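Local atomic coordinates of tyrosine--tRNA ligase (PDB entry 2CYA), a protein that probably activates tyrosine with ATP to form tyrosyl-adenylate and then transfers the tyrosyl group to the acceptor end of its cognate tRNA. Residues K37-Y42 with S171-M176. Residues are numbered along the deposited sequence; the frame is centred on the assembly and turned at random.
Sequences KGYIGY and SDIFYM
Tyr39 and Met176 meet where strand 37-42 faces the end of a helix, and the tyrosine ring carries nearly the whole contact. The methyl CE of Met176 approaches the ring obliquely near CD1 and CE1, 3.3 Å from Tyr39 CD1. Its sulfur SD stands 5.1 Å from the ring centroid and 54° off the normal, an oblique Met-aromatic contact. A bend at the last methionine torsion (chi3 -94°) places CE against the ring. From the same side of the ring plane, but at the other rim, Ile173 CG1 lies 3.7 Å from Tyr39 CE2 and also touches the hydroxyl oxygen. The side chains of Met176 and Ile173 each cross that of Tyr39 at about a right angle. The opposite face meets Gly41 N, 3.7 Å above the plane of the Tyr39 ring and displaced toward the rim. Beyond the ring, a water lying in its plane links Tyr39 OH (2.8 Å) to Asp172 OD2, to which the water donates at 2.6 Å; no direct hydrogen bond joins the two segments. An alanine here in place of Tyr39 would probably open a gap beside Met176 CE and Ile173 CG1 and leave the water held by Asp172 without its phenolic partner. In the second shell, Tyr126 OH is hydrogen-bonded to Asp172 OD1, which helps to fix the carboxylate. Tyr39 and Asp172 are both predicted to bind L-tyrosine, consistent with one wall of the amino acid pocket of a class I synthetase. Strand 37-42 runs parallel between strands 180-184 and 68-73, and Leu72 touches both Tyr39 and Asp172; helix 161-175 packs Ile173 against helix 188-198 and Tyr175 against helix 124-135.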
ATOM      1  N   LYS A  37      20.733   3.500  15.992  1.00 29.98           N
ATOM      2  CA  LYS A  37      20.162   2.290  15.389  1.00 28.04           C
ATOM      3  C   LYS A  37      20.295   2.328  13.874  1.00 25.93           C
ATOM      4  O   LYS A  37      20.154   3.386  13.250  1.00 25.31           O
ATOM      5  CB  LYS A  37      18.686   2.154  15.746  1.00 31.69           C
ATOM      6  CG  LYS A  37      18.398   2.096  17.228  1.00 32.59           C
ATOM      7  CD  LYS A  37      16.899   1.937  17.456  1.00 38.52           C
ATOM      8  CE  LYS A  37      16.556   1.987  18.931  1.00 40.59           C
ATOM      9  NZ  LYS A  37      15.129   1.635  19.157  1.00 44.04           N
ATOM     10  N   GLY A  38      20.583   1.176  13.278  1.00 24.15           N
ATOM     11  CA  GLY A  38      20.724   1.140  11.839  1.00 23.55           C
ATOM     12  C   GLY A  38      20.314  -0.213  11.309  1.00 24.15           C
ATOM     13  O   GLY A  38      20.097  -1.153  12.078  1.00 25.19           O
ATOM     14  N   TYR A  39      20.185  -0.313   9.996  1.00 22.28           N
ATOM     15  CA  TYR A  39      19.845  -1.587   9.390  1.00 22.29           C
ATOM     16  C   TYR A  39      20.283  -1.585   7.950  1.00 20.99           C
ATOM     17  O   TYR A  39      20.809  -0.584   7.451  1.00 22.00           O
ATOM     18  CB  TYR A  39      18.315  -1.832   9.428  1.00 19.78           C
ATOM     19  CG  TYR A  39      17.549  -1.409   8.160  1.00 20.76           C
ATOM     20  CD1 TYR A  39      16.480  -2.182   7.685  1.00 21.30           C
ATOM     21  CD2 TYR A  39      17.893  -0.262   7.440  1.00 17.06           C
ATOM     22  CE1 TYR A  39      15.779  -1.831   6.536  1.00 21.94           C
ATOM     23  CE2 TYR A  39      17.196   0.104   6.277  1.00 18.68           C
ATOM     24  CZ  TYR A  39      16.140  -0.690   5.827  1.00 22.51           C
ATOM     25  OH  TYR A  39      15.469  -0.387   4.650  1.00 20.08           O
ATOM     26  N   ILE A  40      20.095  -2.739   7.317  1.00 21.39           N
ATOM     27  CA  ILE A  40      20.268  -2.896   5.883  1.00 22.04           C
ATOM     28  C   ILE A  40      19.069  -3.790   5.550  1.00 25.10           C
ATOM     29  O   ILE A  40      18.696  -4.685   6.336  1.00 23.80           O
ATOM     30  CB  ILE A  40      21.571  -3.598   5.408  1.00 21.70           C
ATOM     31  CG1 ILE A  40      21.583  -3.570   3.869  1.00 23.13           C
ATOM     32  CG2 ILE A  40      21.672  -5.018   5.937  1.00 25.02           C
ATOM     33  CD1 ILE A  40      22.851  -4.171   3.177  1.00 18.33           C
ATOM     34  N   GLY A  41      18.423  -3.488   4.433  1.00 24.74           N
ATOM     35  CA  GLY A  41      17.297  -4.275   3.995  1.00 24.67           C
ATOM     36  C   GLY A  41      17.718  -4.811   2.647  1.00 26.64           C
ATOM     37  O   GLY A  41      18.224  -4.060   1.804  1.00 29.37           O
ATOM     38  N   TYR A  42      17.513  -6.095   2.423  1.00 26.01           N
ATOM     39  CA  TYR A  42      17.899  -6.677   1.153  1.00 26.35           C
ATOM     40  C   TYR A  42      16.880  -7.721   0.740  1.00 26.60           C
ATOM     41  O   TYR A  42      16.246  -8.350   1.588  1.00 27.43           O
ATOM     42  CB  TYR A  42      19.278  -7.333   1.287  1.00 23.54           C
ATOM     43  CG  TYR A  42      19.221  -8.692   1.934  1.00 24.13           C
ATOM     44  CD1 TYR A  42      19.184  -9.849   1.157  1.00 23.15           C
ATOM     45  CD2 TYR A  42      19.117  -8.825   3.330  1.00 23.03           C
ATOM     46  CE1 TYR A  42      19.039 -11.118   1.752  1.00 23.32           C
ATOM     47  CE2 TYR A  42      18.973 -10.087   3.933  1.00 21.03           C
ATOM     48  CZ  TYR A  42      18.936 -11.223   3.133  1.00 24.62           C
ATOM     49  OH  TYR A  42      18.810 -12.473   3.707  1.00 25.74           O
ATOM     50  N   SER A 171       9.005   3.103   4.911  1.00 21.80           N
ATOM     51  CA  SER A 171       8.302   2.779   6.137  1.00 22.46           C
ATOM     52  C   SER A 171       9.070   1.797   7.008  1.00 21.53           C
ATOM     53  O   SER A 171       8.929   1.824   8.223  1.00 22.50           O
ATOM     54  CB  SER A 171       6.904   2.229   5.826  1.00 23.52           C
ATOM     55  OG  SER A 171       6.136   3.211   5.156  1.00 24.63           O
ATOM     56  N   ASP A 172       9.845   0.913   6.381  1.00 20.36           N
ATOM     57  CA  ASP A 172      10.657  -0.054   7.115  1.00 22.07           C
ATOM     58  C   ASP A 172      11.642   0.725   7.990  1.00 22.19           C
ATOM     59  O   ASP A 172      11.834   0.405   9.165  1.00 20.75           O
ATOM     60  CB  ASP A 172      11.482  -0.941   6.166  1.00 18.13           C
ATOM     61  CG  ASP A 172      10.639  -1.902   5.352  1.00 21.74           C
ATOM     62  OD1 ASP A 172       9.498  -2.205   5.747  1.00 20.60           O
ATOM     63  OD2 ASP A 172      11.137  -2.381   4.315  1.00 22.75           O
ATOM     64  N   ILE A 173      12.281   1.729   7.383  1.00 21.77           N
ATOM     65  CA  ILE A 173      13.258   2.579   8.065  1.00 22.19           C
ATOM     66  C   ILE A 173      12.599   3.323   9.222  1.00 24.43           C
ATOM     67  O   ILE A 173      13.110   3.306  10.336  1.00 24.20           O
ATOM     68  CB  ILE A 173      13.895   3.607   7.061  1.00 21.98           C
ATOM     69  CG1 ILE A 173      14.787   2.856   6.063  1.00 21.16           C
ATOM     70  CG2 ILE A 173      14.697   4.685   7.803  1.00 21.57           C
ATOM     71  CD1 ILE A 173      15.170   3.684   4.840  1.00 17.34           C
ATOM     72  N   PHE A 174      11.458   3.965   8.979  1.00 25.36           N
ATOM     73  CA  PHE A 174      10.807   4.701  10.067  1.00 26.19           C
ATOM     74  C   PHE A 174      10.264   3.754  11.142  1.00 26.97           C
ATOM     75  O   PHE A 174      10.434   3.997  12.344  1.00 25.09           O
ATOM     76  CB  PHE A 174       9.656   5.587   9.552  1.00 26.75           C
ATOM     77  CG  PHE A 174      10.078   6.662   8.559  1.00 27.54           C
ATOM     78  CD1 PHE A 174      11.337   7.261   8.631  1.00 26.10           C
ATOM     79  CD2 PHE A 174       9.170   7.123   7.598  1.00 27.18           C
ATOM     80  CE1 PHE A 174      11.685   8.299   7.770  1.00 28.07           C
ATOM     81  CE2 PHE A 174       9.504   8.166   6.722  1.00 25.11           C
ATOM     82  CZ  PHE A 174      10.759   8.758   6.802  1.00 28.20           C
ATOM     83  N   TYR A 175       9.614   2.675  10.718  1.00 25.47           N
ATOM     84  CA  TYR A 175       9.051   1.726  11.672  1.00 26.35           C
ATOM     85  C   TYR A 175      10.122   1.196  12.630  1.00 27.27           C
ATOM     86  O   TYR A 175       9.868   1.049  13.823  1.00 28.63           O
ATOM     87  CB  TYR A 175       8.405   0.552  10.941  1.00 26.97           C
ATOM     88  CG  TYR A 175       7.739  -0.446  11.863  1.00 28.67           C
ATOM     89  CD1 TYR A 175       6.429  -0.247  12.317  1.00 30.45           C
ATOM     90  CD2 TYR A 175       8.409  -1.604  12.267  1.00 29.85           C
ATOM     91  CE1 TYR A 175       5.800  -1.193  13.150  1.00 31.12           C
ATOM     92  CE2 TYR A 175       7.795  -2.546  13.095  1.00 30.35           C
ATOM     93  CZ  TYR A 175       6.492  -2.334  13.532  1.00 30.59           C
ATOM     94  OH  TYR A 175       5.895  -3.264  14.358  1.00 33.46           O
ATOM     95  N   MET A 176      11.314   0.903  12.110  1.00 28.05           N
ATOM     96  CA  MET A 176      12.408   0.399  12.952  1.00 27.76           C
ATOM     97  C   MET A 176      13.145   1.500  13.702  1.00 29.13           C
ATOM     98  O   MET A 176      14.175   1.256  14.341  1.00 30.27           O
ATOM     99  CB  MET A 176      13.375  -0.432  12.121  1.00 28.54           C
ATOM    100  CG  MET A 176      12.741  -1.729  11.631  1.00 31.26           C
ATOM    101  SD  MET A 176      13.872  -2.802  10.750  1.00 37.47           S
ATOM    102  CE  MET A 176      13.544  -2.297   9.165  1.00 34.28           C
TER
HETATM  103  O   HOH W   1      13.574  -2.168   3.573  1.00 24.02           O